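PDB 3H7A: short chain dehydrogenase from Rhodopseudomonas palustris, which probably catalyses NAD(P)-dependent oxidation or reduction of a small-molecule substrate, as short-chain dehydrogenases do. Local coordinates for residues B[9-14]-B[73-78]; B[34-39]-B[56-61]. All blocks are in the same frame, centred on the assembly; numbering follows the deposited sequence.

Interaction 1. Residues B[9-14]-B[73-78]; sequences TVAVIG and AFLNAA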
# COMPACT_ATOMS: atom_id res chain seq x y z
N THR B 9 10.89 -29.60 -16.37
CA THR B 9 11.08 -28.41 -17.22
C THR B 9 10.77 -27.10 -16.50
O THR B 9 9.99 -27.08 -15.54
CB THR B 9 10.25 -28.46 -18.52
OG1 THR B 9 8.89 -28.80 -18.20
CG2 THR B 9 10.82 -29.50 -19.47
N VAL B 10 11.43 -26.04 -16.96
CA VAL B 10 11.12 -24.65 -16.61
C VAL B 10 10.74 -23.89 -17.89
O VAL B 10 11.51 -23.87 -18.85
CB VAL B 10 12.33 -23.94 -15.94
CG1 VAL B 10 12.06 -22.45 -15.74
CG2 VAL B 10 12.65 -24.57 -14.63
N ALA B 11 9.56 -23.27 -17.90
CA ALA B 11 9.18 -22.45 -19.04
C ALA B 11 9.60 -21.00 -18.78
O ALA B 11 9.18 -20.41 -17.80
CB ALA B 11 7.70 -22.53 -19.29
N VAL B 12 10.45 -20.46 -19.64
CA VAL B 12 10.81 -19.04 -19.55
C VAL B 12 10.10 -18.34 -20.70
O VAL B 12 10.52 -18.44 -21.87
CB VAL B 12 12.34 -18.80 -19.57
CG1 VAL B 12 12.66 -17.31 -19.58
CG2 VAL B 12 13.01 -19.46 -18.38
N ILE B 13 8.98 -17.69 -20.39
CA ILE B 13 8.22 -16.97 -21.39
C ILE B 13 8.76 -15.55 -21.44
O ILE B 13 8.50 -14.74 -20.56
CB ILE B 13 6.68 -17.05 -21.14
CG1 ILE B 13 6.20 -18.49 -21.34
CG2 ILE B 13 5.93 -16.12 -22.10
CD1 ILE B 13 4.96 -18.86 -20.56
N GLY B 14 9.58 -15.28 -22.46
CA GLY B 14 10.25 -13.99 -22.60
C GLY B 14 11.74 -14.12 -22.35
O GLY B 14 12.30 -13.47 -21.46
N ALA B 73 0.34 -24.15 -26.40
CA ALA B 73 1.11 -25.18 -27.09
C ALA B 73 2.54 -25.23 -26.57
O ALA B 73 3.10 -26.31 -26.44
CB ALA B 73 1.10 -24.96 -28.61
N PHE B 74 3.10 -24.06 -26.26
CA PHE B 74 4.43 -23.95 -25.63
C PHE B 74 4.50 -24.67 -24.26
O PHE B 74 5.46 -25.40 -23.97
CB PHE B 74 4.79 -22.46 -25.53
CG PHE B 74 6.14 -22.18 -24.91
CD1 PHE B 74 7.30 -22.15 -25.69
CD2 PHE B 74 6.25 -21.87 -23.55
CE1 PHE B 74 8.53 -21.85 -25.13
CE2 PHE B 74 7.48 -21.58 -22.97
CZ PHE B 74 8.62 -21.57 -23.76
N LEU B 75 3.48 -24.47 -23.43
CA LEU B 75 3.44 -25.04 -22.09
C LEU B 75 3.12 -26.52 -22.10
O LEU B 75 3.74 -27.29 -21.36
CB LEU B 75 2.45 -24.28 -21.21
CG LEU B 75 2.85 -22.83 -20.90
CD1 LEU B 75 1.75 -22.07 -20.20
CD2 LEU B 75 4.12 -22.80 -20.08
N ASN B 76 2.16 -26.92 -22.94
CA ASN B 76 1.87 -28.33 -23.16
C ASN B 76 3.10 -29.10 -23.66
O ASN B 76 3.37 -30.20 -23.19
CB ASN B 76 0.73 -28.49 -24.17
CG ASN B 76 -0.63 -28.25 -23.57
OD1 ASN B 76 -0.80 -28.23 -22.35
ND2 ASN B 76 -1.63 -28.07 -24.43
N ALA B 77 3.83 -28.50 -24.60
CA ALA B 77 5.10 -29.05 -25.10
C ALA B 77 6.13 -29.22 -24.00
O ALA B 77 6.79 -30.27 -23.93
CB ALA B 77 5.66 -28.19 -26.23
N ALA B 78 6.26 -28.21 -23.13
CA ALA B 78 7.21 -28.26 -22.02
C ALA B 78 6.84 -29.36 -21.05
O ALA B 78 7.69 -30.17 -20.70
CB ALA B 78 7.32 -26.91 -21.29

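Interaction 2. Residues B[34-39]-B[56-61]; sequences VFAGRR and GRIVAR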
# COMPACT_ATOMS: atom_id res chain seq x y z
N VAL B 34 15.25 -26.11 -19.84
CA VAL B 34 14.55 -24.85 -20.03
C VAL B 34 13.89 -24.82 -21.40
O VAL B 34 14.52 -25.13 -22.41
CB VAL B 34 15.50 -23.64 -19.79
CG1 VAL B 34 14.81 -22.31 -20.17
CG2 VAL B 34 15.97 -23.63 -18.33
N PHE B 35 12.60 -24.52 -21.41
CA PHE B 35 11.89 -24.15 -22.61
C PHE B 35 11.90 -22.64 -22.68
O PHE B 35 11.31 -21.96 -21.85
CB PHE B 35 10.45 -24.72 -22.59
CG PHE B 35 10.37 -26.10 -23.17
CD1 PHE B 35 11.03 -27.17 -22.55
CD2 PHE B 35 9.68 -26.34 -24.36
CE1 PHE B 35 11.00 -28.45 -23.10
CE2 PHE B 35 9.64 -27.62 -24.92
CZ PHE B 35 10.30 -28.68 -24.28
N ALA B 36 12.62 -22.12 -23.67
CA ALA B 36 12.84 -20.71 -23.79
C ALA B 36 12.06 -20.21 -24.98
O ALA B 36 12.18 -20.76 -26.08
CB ALA B 36 14.33 -20.43 -23.97
N GLY B 37 11.25 -19.18 -24.78
CA GLY B 37 10.48 -18.59 -25.86
C GLY B 37 10.75 -17.10 -26.03
O GLY B 37 10.85 -16.37 -25.05
N ARG B 38 10.90 -16.67 -27.28
CA ARG B 38 10.90 -15.25 -27.64
C ARG B 38 10.23 -15.15 -29.01
O ARG B 38 10.04 -16.18 -29.66
CB ARG B 38 12.32 -14.67 -27.64
CG ARG B 38 13.20 -15.15 -28.78
CD ARG B 38 14.58 -14.53 -28.72
NE ARG B 38 14.59 -13.11 -29.09
CZ ARG B 38 15.65 -12.32 -28.98
NH1 ARG B 38 16.80 -12.78 -28.50
NH2 ARG B 38 15.57 -11.06 -29.35
N ARG B 39 9.85 -13.94 -29.44
CA ARG B 39 9.15 -13.78 -30.73
C ARG B 39 9.91 -14.42 -31.89
O ARG B 39 9.32 -15.18 -32.64
CB ARG B 39 8.79 -12.32 -31.04
CG ARG B 39 7.39 -11.94 -30.56
CD ARG B 39 6.67 -11.05 -31.56
NE ARG B 39 6.96 -9.63 -31.37
CZ ARG B 39 6.26 -8.80 -30.59
NH1 ARG B 39 6.60 -7.52 -30.50
NH2 ARG B 39 5.21 -9.25 -29.91
N GLY B 56 24.25 -27.86 -19.97
CA GLY B 56 22.81 -27.75 -19.69
C GLY B 56 21.89 -28.11 -20.85
O GLY B 56 22.34 -28.24 -21.99
N ARG B 57 20.60 -28.26 -20.55
CA ARG B 57 19.59 -28.66 -21.53
C ARG B 57 18.57 -27.55 -21.76
O ARG B 57 18.05 -26.99 -20.80
CB ARG B 57 18.89 -29.94 -21.08
CG ARG B 57 19.84 -31.13 -20.87
CD ARG B 57 19.21 -32.21 -20.04
NE ARG B 57 18.88 -31.74 -18.71
CZ ARG B 57 17.84 -32.17 -17.99
NH1 ARG B 57 17.63 -31.67 -16.79
NH2 ARG B 57 17.03 -33.10 -18.46
N ILE B 58 18.32 -27.23 -23.03
CA ILE B 58 17.40 -26.15 -23.40
C ILE B 58 16.72 -26.45 -24.74
O ILE B 58 17.36 -26.94 -25.66
CB ILE B 58 18.10 -24.74 -23.42
CG1 ILE B 58 17.14 -23.63 -23.86
CG2 ILE B 58 19.37 -24.76 -24.28
CD1 ILE B 58 17.75 -22.23 -23.93
N VAL B 59 15.41 -26.18 -24.81
CA VAL B 59 14.63 -26.21 -26.04
C VAL B 59 14.21 -24.78 -26.35
O VAL B 59 13.53 -24.15 -25.55
CB VAL B 59 13.39 -27.10 -25.91
CG1 VAL B 59 12.57 -27.11 -27.18
CG2 VAL B 59 13.79 -28.52 -25.53
N ALA B 60 14.62 -24.28 -27.52
CA ALA B 60 14.27 -22.93 -27.98
C ALA B 60 13.08 -22.96 -28.92
O ALA B 60 13.04 -23.77 -29.85
CB ALA B 60 15.46 -22.30 -28.66
N ARG B 61 12.09 -22.10 -28.68
CA ARG B 61 10.94 -21.96 -29.57
C ARG B 61 10.67 -20.50 -29.90
O ARG B 61 11.02 -19.61 -29.13
CB ARG B 61 9.69 -22.61 -28.98
CG ARG B 61 9.74 -24.13 -28.88
CD ARG B 61 8.59 -24.68 -28.04
NE ARG B 61 7.26 -24.40 -28.60
CZ ARG B 61 6.45 -25.30 -29.16
NH1 ARG B 61 6.81 -26.58 -29.24
NH2 ARG B 61 5.26 -24.93 -29.63

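Interaction 1. Residues B[9-14]-B[73-78]
Ala11 and Ile13 of strand 9-13 meet Phe74 and Leu75 of helix 68-81 in a buried helix-on-sheet contact within the Rossmann fold of a short-chain dehydrogenase. The short axes come within 9.0 Å and run nearly antiparallel, at 161°, as expected for a helix returning across a parallel sheet. Ala11 is the small floor of the contact: its CB lies 3.7 Å from Leu75 CD2 and also touches Phe74 CE2. With CG anti to the backbone N (chi1 -180°), Phe74 carries its ring toward the strand, which meets it obliquely. Ile13 CG1 packs 3.7 Å from Phe74 CE2, the two side chains running alongside in opposite senses. Ile13 and Leu75 instead lie roughly perpendicular, Ile13 CD1 being 4.1 Å from Leu75 CD2. At the other end, Thr9 OG1 comes within 3.1 Å of Ala78 O, a close approach rather than a hydrogen bond; the hydroxyl is hydrogen-bonded to Ala82 O, just beyond the helix. The contact is therefore apolar in the middle, and the polar group at its end is satisfied. Strand 9-13 lies between strands 33-38 and 84-89, while Leu75 also packs on Ser125 and Leu128 of helix 104-132.

Interaction 2. Residues B[34-39]-B[56-61]
Val59 sits over the ring of Phe35, with CB 3.8 Å from the ring centroid and 8° off the normal, a CH-pi contact across two parallel strands. Its two methyls straddle the far part of that face: Val59 CG2 is 3.7 Å from Phe35 CE1, and CG1 equally close to CE2. Arg61 CD reaches the ring edge at Phe35 CD2, and His81 pairs edge-to-face with the same ring. An alanine in place of Phe35 would probably open a gap beside Val59 and deprive His81 of its aromatic partner. On the other face of the sheet, Ala36 CB meets Ile58 CD1 at 3.9 Å. Strands 33-38 and 57-62, joined through helix 45-53, form a beta-alpha-beta unit of the Rossmann fold, the latter strand outermost within the chain. Parallel-sheet hydrogen bonds set the register, Phe35 opposite Val59 and Ala36 opposite Ala60: Val59 N to Val34 O is 2.8 Å, and Ala36 N to Val59 O and Arg61 N to Ala36 O are both 2.9 Å. Val34 N also bonds Arg57 O, and Arg38 N to Arg61 O is weak. Farther out, Val48 and Ile51 of helix 45-53 back Ile58, and Ala24, Phe27 and Ala28 of helix 18-29 back Val34.

The centres of interactions 1 and 2 lie about 8 Å apart, and Phe35 is where they join. Its backbone bridges strands 33-38 and 9-13: Val12 N to Phe35 O is 2.8 Å and Val10 O to Phe35 N is 2.9 Å, both probable hydrogen bonds. Phe74 CZ approaches Phe35 O to 3.3 Å, and Ala77 CB is 3.6 Å from Arg61 NH1, so the helix of interaction 1 reaches the strand pair of interaction 2. Both strands of interaction 2 fall between the two segments of interaction 1 in the chain, strand 57-62 leading into helix 68-81. Together they join strands 57-62, 33-38 and 9-13 and the helix packed on them, part of the half that in relatives binds the dinucleotide.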